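Local atomic coordinates of CAMK/CAMK2 protein kinase (Salpingoeca rosetta, PDB entry 5IG1), a protein that probably phosphorylates serine and threonine residues of target proteins with ATP, as a calcium/calmodulin-dependent kinase whose kinase domain forms most of this chain. Residues 233-238 with 251-256. Sequence-based numbering, arbitrary orientation.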
ATOM      1  N   CYS A 233     -17.220   8.390  10.917  1.00 82.49           N
ATOM      2  CA  CYS A 233     -16.990   8.891   9.563  1.00 76.23           C
ATOM      3  C   CYS A 233     -16.984  10.422   9.534  1.00 80.89           C
ATOM      4  O   CYS A 233     -17.603  11.055   8.676  1.00 86.18           O
ATOM      5  CB  CYS A 233     -18.029   8.323   8.595  1.00 62.53           C
ATOM      6  SG  CYS A 233     -17.487   8.277   6.888  1.00 85.26           S
ATOM      7  N   GLN A 234     -16.269  11.015  10.491  1.00 80.87           N
ATOM      8  CA  GLN A 234     -16.203  12.469  10.644  1.00 78.35           C
ATOM      9  C   GLN A 234     -15.052  13.006   9.798  1.00 73.95           C
ATOM     10  O   GLN A 234     -13.907  13.107  10.246  1.00 65.90           O
ATOM     11  CB  GLN A 234     -16.045  12.851  12.112  1.00 81.84           C
ATOM     12  CG  GLN A 234     -17.245  12.510  12.973  1.00 98.47           C
ATOM     13  CD  GLN A 234     -18.493  13.250  12.536  1.00127.67           C
ATOM     14  OE1 GLN A 234     -19.577  12.669  12.447  1.00139.14           O
ATOM     15  NE2 GLN A 234     -18.345  14.543  12.261  1.00134.04           N
ATOM     16  N   TYR A 235     -15.366  13.355   8.555  1.00 59.06           N
ATOM     17  CA  TYR A 235     -14.427  14.026   7.668  1.00 67.13           C
ATOM     18  C   TYR A 235     -15.234  14.951   6.769  1.00 81.61           C
ATOM     19  O   TYR A 235     -16.461  14.859   6.695  1.00 82.68           O
ATOM     20  CB  TYR A 235     -13.611  13.026   6.844  1.00 71.34           C
ATOM     21  CG  TYR A 235     -14.402  12.424   5.715  1.00 65.33           C
ATOM     22  CD1 TYR A 235     -15.231  11.332   5.928  1.00 53.73           C
ATOM     23  CD2 TYR A 235     -14.333  12.960   4.435  1.00 58.16           C
ATOM     24  CE1 TYR A 235     -15.967  10.786   4.897  1.00 56.18           C
ATOM     25  CE2 TYR A 235     -15.063  12.424   3.401  1.00 55.23           C
ATOM     26  CZ  TYR A 235     -15.878  11.339   3.635  1.00 58.83           C
ATOM     27  OH  TYR A 235     -16.606  10.807   2.599  1.00 60.40           O
ATOM     28  N   ASP A 236     -14.535  15.840   6.068  1.00 89.29           N
ATOM     29  CA  ASP A 236     -15.219  16.837   5.257  1.00 97.74           C
ATOM     30  C   ASP A 236     -14.345  17.230   4.078  1.00 79.72           C
ATOM     31  O   ASP A 236     -13.185  16.828   3.973  1.00 77.95           O
ATOM     32  CB  ASP A 236     -15.593  18.071   6.087  1.00109.05           C
ATOM     33  CG  ASP A 236     -14.450  18.555   6.955  1.00112.39           C
ATOM     34  OD1 ASP A 236     -13.508  17.765   7.185  1.00122.84           O
ATOM     35  OD2 ASP A 236     -14.500  19.715   7.419  1.00101.48           O
ATOM     36  N   PHE A 237     -14.924  18.022   3.188  1.00 86.61           N
ATOM     37  CA  PHE A 237     -14.203  18.589   2.060  1.00 73.78           C
ATOM     38  C   PHE A 237     -14.047  20.088   2.278  1.00 58.80           C
ATOM     39  O   PHE A 237     -14.851  20.869   1.759  1.00 66.89           O
ATOM     40  CB  PHE A 237     -14.945  18.297   0.756  1.00 71.38           C
ATOM     41  CG  PHE A 237     -15.098  16.831   0.463  1.00 65.70           C
ATOM     42  CD1 PHE A 237     -14.051  15.958   0.691  1.00 66.97           C
ATOM     43  CD2 PHE A 237     -16.287  16.326  -0.035  1.00 71.90           C
ATOM     44  CE1 PHE A 237     -14.183  14.612   0.422  1.00 67.66           C
ATOM     45  CE2 PHE A 237     -16.426  14.981  -0.302  1.00 68.13           C
ATOM     46  CZ  PHE A 237     -15.377  14.123  -0.069  1.00 69.43           C
ATOM     47  N   PRO A 238     -13.042  20.528   3.038  1.00 56.50           N
ATOM     48  CA  PRO A 238     -12.941  21.957   3.361  1.00 61.17           C
ATOM     49  C   PRO A 238     -12.628  22.806   2.140  1.00 70.62           C
ATOM     50  O   PRO A 238     -11.879  22.399   1.248  1.00 70.94           O
ATOM     51  CB  PRO A 238     -11.793  22.014   4.378  1.00 61.36           C
ATOM     52  CG  PRO A 238     -11.656  20.613   4.896  1.00 61.92           C
ATOM     53  CD  PRO A 238     -12.017  19.737   3.737  1.00 67.19           C
ATOM     54  N   GLU A 251     -17.571  12.254  -4.774  1.00 56.67           N
ATOM     55  CA  GLU A 251     -18.525  11.162  -4.622  1.00 67.81           C
ATOM     56  C   GLU A 251     -17.810   9.822  -4.519  1.00 60.41           C
ATOM     57  O   GLU A 251     -18.228   8.947  -3.750  1.00 67.10           O
ATOM     58  CB  GLU A 251     -19.512  11.166  -5.789  1.00 78.62           C
ATOM     59  CG  GLU A 251     -20.500  12.322  -5.751  1.00 91.68           C
ATOM     60  CD  GLU A 251     -21.335  12.425  -7.013  1.00113.50           C
ATOM     61  OE1 GLU A 251     -21.190  11.551  -7.896  1.00131.02           O
ATOM     62  OE2 GLU A 251     -22.132  13.382  -7.123  1.00106.11           O
ATOM     63  N   LEU A 252     -16.729   9.648  -5.281  1.00 58.58           N
ATOM     64  CA  LEU A 252     -15.971   8.403  -5.214  1.00 48.53           C
ATOM     65  C   LEU A 252     -15.392   8.195  -3.822  1.00 61.75           C
ATOM     66  O   LEU A 252     -15.435   7.084  -3.284  1.00 75.68           O
ATOM     67  CB  LEU A 252     -14.863   8.405  -6.268  1.00 47.54           C
ATOM     68  CG  LEU A 252     -14.027   7.123  -6.358  1.00 54.18           C
ATOM     69  CD1 LEU A 252     -14.927   5.928  -6.614  1.00 53.18           C
ATOM     70  CD2 LEU A 252     -12.949   7.215  -7.436  1.00 35.41           C
ATOM     71  N   ILE A 253     -14.860   9.259  -3.217  1.00 62.53           N
ATOM     72  CA  ILE A 253     -14.332   9.159  -1.860  1.00 49.98           C
ATOM     73  C   ILE A 253     -15.455   8.888  -0.868  1.00 65.78           C
ATOM     74  O   ILE A 253     -15.316   8.049   0.029  1.00 67.14           O
ATOM     75  CB  ILE A 253     -13.558  10.435  -1.492  1.00 41.50           C
ATOM     76  CG1 ILE A 253     -12.332  10.590  -2.393  1.00 45.88           C
ATOM     77  CG2 ILE A 253     -13.163  10.402  -0.026  1.00 54.71           C
ATOM     78  CD1 ILE A 253     -11.618  11.917  -2.219  1.00 43.12           C
ATOM     79  N   LYS A 254     -16.581   9.599  -1.003  1.00 74.00           N
ATOM     80  CA  LYS A 254     -17.724   9.340  -0.134  1.00 69.79           C
ATOM     81  C   LYS A 254     -18.128   7.874  -0.187  1.00 64.71           C
ATOM     82  O   LYS A 254     -18.504   7.286   0.833  1.00 80.36           O
ATOM     83  CB  LYS A 254     -18.905  10.232  -0.524  1.00 82.41           C
ATOM     84  CG  LYS A 254     -18.826  11.663  -0.008  1.00107.23           C
ATOM     85  CD  LYS A 254     -19.357  11.784   1.415  1.00116.13           C
ATOM     86  CE  LYS A 254     -19.256  13.221   1.922  1.00 98.56           C
ATOM     87  NZ  LYS A 254     -19.529  13.319   3.383  1.00 71.68           N
ATOM     88  N   ALA A 255     -18.034   7.261  -1.371  1.00 59.41           N
ATOM     89  CA  ALA A 255     -18.403   5.855  -1.506  1.00 59.01           C
ATOM     90  C   ALA A 255     -17.347   4.947  -0.894  1.00 65.71           C
ATOM     91  O   ALA A 255     -17.678   4.001  -0.172  1.00 78.26           O
ATOM     92  CB  ALA A 255     -18.622   5.507  -2.977  1.00 59.64           C
ATOM     93  N   MET A 256     -16.070   5.221  -1.170  1.00 62.33           N
ATOM     94  CA  MET A 256     -14.996   4.419  -0.596  1.00 49.36           C
ATOM     95  C   MET A 256     -14.949   4.540   0.920  1.00 50.51           C
ATOM     96  O   MET A 256     -14.494   3.613   1.599  1.00 63.29           O
ATOM     97  CB  MET A 256     -13.652   4.835  -1.189  1.00 52.75           C
ATOM     98  CG  MET A 256     -13.487   4.525  -2.661  1.00 48.85           C
ATOM     99  SD  MET A 256     -11.858   4.995  -3.253  1.00 58.47           S
ATOM    100  CE  MET A 256     -11.969   4.481  -4.957  1.00 85.44           C
TER
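Y235 and F237 present two rings to helix 247-256, where I253 and K254 receive them. In the plane of the Y235 ring, at its edge, lie C233 SG and F237 CE1, while K254 CD and I253 CG2 approach it obliquely. The F237 ring takes I253 CG2 at its edge, 4.3 Å from CZ, and K254 CE obliquely, 4.0 Å from CE2. Y235 has CG between its backbone N and carbonyl carbon (chi1 76°), and the ring reaches the helix with its hydroxyl leading: OH is 3.2 Å from K254 CD. The lysine chain, bent at chi2 (-85°), then straightens and crosses both rings obliquely, its methylenes doing the touching. K254 NZ stays 3.9 Å from Y235 OH, too far for a hydrogen bond. I253 CG2 serves both rings, standing 4.4 Å from Y235 CE2. The loop is held elsewhere too: D236 O is hydrogen-bonded to Y209 OH of helix 198-213, and W242 meets both the F237 ring and I253. An alanine at Y235 would probably leave K254 CD without its nearest neighbour across the contact and I253 CG2 with only the F237 ring, opening a gap beside the lysine chain. Joined here are two parts of the kinase C-lobe, the loop following helix 223-231 and the next helix, far from the predicted ATP-binding lysine, K53. With 234 Å² buried and no polar bond between the segments, the chemistry points to van der Waals contact: I253 CG2 against the two rings, and the lysine methylenes against the tyrosine hydroxyl and F237 CE2, the lysine giving its hydrocarbon chain rather than its charge.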